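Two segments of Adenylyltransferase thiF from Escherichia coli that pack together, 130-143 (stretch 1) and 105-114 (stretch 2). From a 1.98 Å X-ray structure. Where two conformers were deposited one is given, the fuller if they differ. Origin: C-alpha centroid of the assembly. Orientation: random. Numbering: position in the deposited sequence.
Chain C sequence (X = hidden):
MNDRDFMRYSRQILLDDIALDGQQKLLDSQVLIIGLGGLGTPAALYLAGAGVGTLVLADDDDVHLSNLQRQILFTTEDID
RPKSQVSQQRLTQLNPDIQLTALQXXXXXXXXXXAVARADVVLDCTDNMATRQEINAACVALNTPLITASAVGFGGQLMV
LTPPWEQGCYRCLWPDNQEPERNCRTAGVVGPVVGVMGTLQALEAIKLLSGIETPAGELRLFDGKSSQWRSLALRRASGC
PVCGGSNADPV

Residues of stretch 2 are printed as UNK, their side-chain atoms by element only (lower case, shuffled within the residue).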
# COMPACT_ATOMS: atom_id res chain seq x y z
N ALA C 130 -21.08 -7.55 -10.86
CA ALA C 130 -22.26 -8.27 -10.39
C ALA C 130 -22.08 -8.87 -9.00
O ALA C 130 -22.96 -8.73 -8.14
CB ALA C 130 -22.68 -9.36 -11.40
N THR C 131 -20.97 -9.58 -8.78
CA THR C 131 -20.70 -10.13 -7.47
C THR C 131 -20.52 -9.02 -6.42
O THR C 131 -21.01 -9.12 -5.30
CB THR C 131 -19.40 -10.98 -7.52
OG1 THR C 131 -19.55 -11.96 -8.55
CG2 THR C 131 -19.17 -11.68 -6.23
N ARG C 132 -19.80 -7.96 -6.78
CA ARG C 132 -19.60 -6.88 -5.85
C ARG C 132 -20.95 -6.27 -5.48
O ARG C 132 -21.17 -5.95 -4.32
CB ARG C 132 -18.67 -5.80 -6.45
CG ARG C 132 -17.16 -6.23 -6.59
CD ARG C 132 -16.35 -5.18 -7.36
NE ARG C 132 -14.94 -5.54 -7.52
CZ ARG C 132 -14.03 -5.42 -6.55
NH1 ARG C 132 -14.36 -4.97 -5.33
NH2 ARG C 132 -12.77 -5.72 -6.79
N GLN C 133 -21.85 -6.09 -6.44
CA GLN C 133 -23.15 -5.53 -6.05
C GLN C 133 -23.91 -6.48 -5.11
O GLN C 133 -24.54 -6.02 -4.13
CB GLN C 133 -24.02 -5.24 -7.29
CG GLN C 133 -23.42 -4.20 -8.20
CD GLN C 133 -23.61 -2.79 -7.65
OE1 GLN C 133 -24.09 -2.60 -6.53
NE2 GLN C 133 -23.20 -1.79 -8.44
N GLU C 134 -23.79 -7.80 -5.34
CA GLU C 134 -24.50 -8.76 -4.50
C GLU C 134 -23.96 -8.72 -3.06
O GLU C 134 -24.72 -8.82 -2.11
CB GLU C 134 -24.41 -10.23 -5.07
CG GLU C 134 -25.72 -11.02 -4.78
CD GLU C 134 -25.62 -12.57 -4.82
OE1 GLU C 134 -24.83 -13.13 -5.61
OE2 GLU C 134 -26.37 -13.24 -4.06
N ILE C 135 -22.64 -8.61 -2.90
CA ILE C 135 -22.04 -8.55 -1.59
C ILE C 135 -22.46 -7.28 -0.82
O ILE C 135 -22.75 -7.33 0.38
CB ILE C 135 -20.47 -8.59 -1.71
CG1 ILE C 135 -20.02 -9.99 -2.21
CG2 ILE C 135 -19.80 -8.31 -0.36
CD1 ILE C 135 -18.51 -9.97 -2.79
N ASN C 136 -22.45 -6.15 -1.53
CA ASN C 136 -22.83 -4.89 -0.95
C ASN C 136 -24.30 -4.97 -0.47
O ASN C 136 -24.62 -4.50 0.63
CB ASN C 136 -22.70 -3.78 -1.99
CG ASN C 136 -23.29 -2.45 -1.50
OD1 ASN C 136 -22.73 -1.79 -0.64
ND2 ASN C 136 -24.46 -2.06 -2.04
N ALA C 137 -25.16 -5.55 -1.29
CA ALA C 137 -26.60 -5.66 -0.93
C ALA C 137 -26.75 -6.51 0.33
O ALA C 137 -27.54 -6.19 1.22
CB ALA C 137 -27.39 -6.29 -2.09
N ALA C 138 -25.99 -7.60 0.43
CA ALA C 138 -26.06 -8.45 1.61
C ALA C 138 -25.51 -7.74 2.84
O ALA C 138 -26.10 -7.86 3.92
CB ALA C 138 -25.26 -9.79 1.40
N CYS C 139 -24.38 -7.03 2.70
CA CYS C 139 -23.82 -6.34 3.85
C CYS C 139 -24.78 -5.27 4.38
O CYS C 139 -24.93 -5.13 5.60
CB CYS C 139 -22.46 -5.69 3.46
SG CYS C 139 -21.18 -7.04 3.27
N VAL C 140 -25.38 -4.49 3.49
CA VAL C 140 -26.29 -3.45 3.99
C VAL C 140 -27.52 -4.09 4.70
O VAL C 140 -27.89 -3.68 5.80
CB VAL C 140 -26.77 -2.54 2.85
CG1 VAL C 140 -27.87 -1.57 3.35
CG2 VAL C 140 -25.56 -1.74 2.29
N ALA C 141 -28.09 -5.14 4.09
CA ALA C 141 -29.28 -5.79 4.67
C ALA C 141 -28.97 -6.45 6.00
O ALA C 141 -29.84 -6.57 6.86
CB ALA C 141 -29.87 -6.87 3.67
N LEU C 142 -27.72 -6.89 6.18
CA LEU C 142 -27.36 -7.57 7.41
C LEU C 142 -26.54 -6.65 8.29
O LEU C 142 -25.94 -7.10 9.27
CB LEU C 142 -26.59 -8.86 7.10
CG LEU C 142 -27.25 -10.26 7.00
CD1 LEU C 142 -28.78 -10.23 7.17
CD2 LEU C 142 -26.87 -10.93 5.69
N ASN C 143 -26.50 -5.36 7.94
CA ASN C 143 -25.79 -4.42 8.81
C ASN C 143 -24.33 -4.82 9.16
O ASN C 143 -23.91 -4.70 10.31
CB ASN C 143 -26.58 -4.32 10.09
CG ASN C 143 -26.88 -2.92 10.45
OD1 ASN C 143 -27.17 -2.10 9.57
ND2 ASN C 143 -26.80 -2.61 11.74
N UNK C 105 -16.34 -21.93 -3.20
CA UNK C 105 -17.56 -21.69 -3.92
C UNK C 105 -17.66 -20.22 -4.29
O UNK C 105 -16.86 -19.38 -3.82
n UNK C 105 -21.40 -21.58 -1.35
c UNK C 105 -18.75 -22.20 -3.06
o UNK C 105 -19.91 -22.56 0.01
c UNK C 105 -19.03 -21.35 -1.85
c UNK C 105 -20.16 -21.89 -0.98
N UNK C 106 -18.59 -19.92 -5.20
CA UNK C 106 -18.87 -18.55 -5.65
C UNK C 106 -20.06 -18.26 -4.77
O UNK C 106 -21.16 -18.74 -5.02
n UNK C 106 -20.29 -15.81 -9.71
c UNK C 106 -19.29 -18.52 -7.13
c UNK C 106 -19.91 -17.11 -9.16
n UNK C 106 -21.71 -14.04 -10.13
n UNK C 106 -22.46 -15.83 -8.90
c UNK C 106 -21.48 -15.23 -9.57
c UNK C 106 -19.63 -17.10 -7.66
N UNK C 107 -19.80 -17.50 -3.71
CA UNK C 107 -20.82 -17.21 -2.72
C UNK C 107 -21.90 -16.38 -3.31
O UNK C 107 -21.63 -15.30 -3.81
c UNK C 107 -20.24 -16.44 -1.55
c UNK C 107 -19.44 -17.20 -0.49
c UNK C 107 -20.36 -18.26 0.15
c UNK C 107 -18.92 -16.21 0.58
N UNK C 108 -23.11 -16.88 -3.22
CA UNK C 108 -24.24 -16.13 -3.71
C UNK C 108 -25.51 -16.57 -2.96
O UNK C 108 -25.57 -17.62 -2.31
c UNK C 108 -24.41 -16.36 -5.26
o UNK C 108 -25.48 -15.54 -5.74
c UNK C 108 -24.72 -17.84 -5.58
N UNK C 109 -26.54 -15.75 -3.09
CA UNK C 109 -27.80 -16.06 -2.46
C UNK C 109 -27.73 -16.39 -0.99
O UNK C 109 -27.08 -15.69 -0.20
N UNK C 110 -28.38 -17.50 -0.63
CA UNK C 110 -28.44 -17.92 0.76
C UNK C 110 -27.08 -18.21 1.42
O UNK C 110 -26.88 -17.89 2.59
c UNK C 110 -29.33 -19.17 0.84
o UNK C 110 -29.05 -22.17 1.75
c UNK C 110 -29.89 -21.27 2.03
c UNK C 110 -29.39 -19.84 2.17
o UNK C 110 -31.11 -21.50 2.18
N UNK C 111 -26.17 -18.84 0.70
CA UNK C 111 -24.85 -19.14 1.26
C UNK C 111 -24.09 -17.80 1.51
O UNK C 111 -23.39 -17.67 2.51
c UNK C 111 -24.04 -20.01 0.27
N UNK C 112 -24.24 -16.83 0.62
CA UNK C 112 -23.57 -15.55 0.81
C UNK C 112 -24.14 -14.86 2.07
O UNK C 112 -23.41 -14.38 2.98
c UNK C 112 -21.86 -13.09 0.01
c UNK C 112 -23.38 -13.20 -0.26
c UNK C 112 -23.77 -14.67 -0.43
c UNK C 112 -23.74 -12.41 -1.55
N UNK C 113 -25.47 -14.80 2.12
CA UNK C 113 -26.13 -14.18 3.26
C UNK C 113 -25.72 -14.79 4.59
O UNK C 113 -25.53 -14.09 5.58
c UNK C 113 -27.66 -14.28 3.11
c UNK C 113 -28.24 -13.28 2.10
c UNK C 113 -30.46 -12.31 1.33
c UNK C 113 -29.74 -13.50 1.97
n UNK C 113 -30.48 -12.39 -0.16
N UNK C 114 -25.58 -16.11 4.64
CA UNK C 114 -25.23 -16.73 5.88
C UNK C 114 -23.79 -16.42 6.27
O UNK C 114 -23.50 -16.23 7.46
o UNK C 114 -26.19 -19.01 7.96
c UNK C 114 -25.23 -18.95 7.14
c UNK C 114 -25.45 -18.25 5.80
o UNK C 114 -24.09 -19.41 7.40
O HOH W 1 -27.62 -12.72 -1.90

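Position 105 carries three carbons, the third bearing one oxygen and one nitrogen: an amide on a two-methylene arm, hence Gln105. It does not reach stretch 1.

At 106, three carbons lead to a nitrogen, then to a carbon holding two more nitrogens. That is a guanidinium, so Arg106. Its first three chi angles are all t, and the extended chain brings its end near Thr131: NH2 lies 3.4 Å from Thr131 OG1, but the angle is too poor for a hydrogen bond, so this is contact without pairing.

Position 107 has four carbons forked at the second, with no polar atom: Leu107. Its side chain makes no contact with stretch 1.

At 108 the first carbon carries one oxygen and one carbon. Branching at CB with a hydroxyl gives Thr108. The hydroxyl donates from OG1 to Glu134 OE1 at 2.5 Å, a very short hydrogen bond.

Position 109 has no side-chain atoms and a phi of 52°, a positive value that by itself favours glycine: Gly109. Its backbone N donates to Glu134 OE2 at 2.7 Å, with a nearly straight angle of 162°.

Position 110 shows three carbons, the last holding two oxygens, a carboxylate one methylene longer than aspartate: Glu110. Its CB points away from stretch 1.

A lone carbon at 111 makes Ala111, out of reach of the other helix.

At 112, four carbons fork at the second, and the CA-to-CB bond points toward stretch 1: Leu112. CD1 sits 4.2 Å from Ile135 CG1, and CD2 lies 4.2 Å from Ala138 CB.

Position 113 has four carbons in a row ending in nitrogen, Lys113. Its backbone O is 3.4 Å from Leu142 CD2, while its NZ makes a weak 3.4 Å hydrogen bond to water 1.

At 114, two carbons, the second with two oxygens, give Asp114, whose CB points away.

The rule here is one carboxylate reading a turn. Glu134 spends one oxygen on the Thr108 hydroxyl and the other on the Gly109 amide, and water 1 donates to that second oxygen, OE2, at 2.5 Å. Backbone and side chain are thus held together where stretch 2 turns into its helix. One turn further along, Leu112 supplies the greasy half, lying against Ile135 and Ala138, where the small alanine accompanies a CA separation of only 6.0 Å between Ala138 and Lys113. The helices cross at -51°, with axes 9.9 Å apart at closest approach: a polar anchor beside a compact apolar patch.

Stretch 2 (105-114) QRLTGEALKD
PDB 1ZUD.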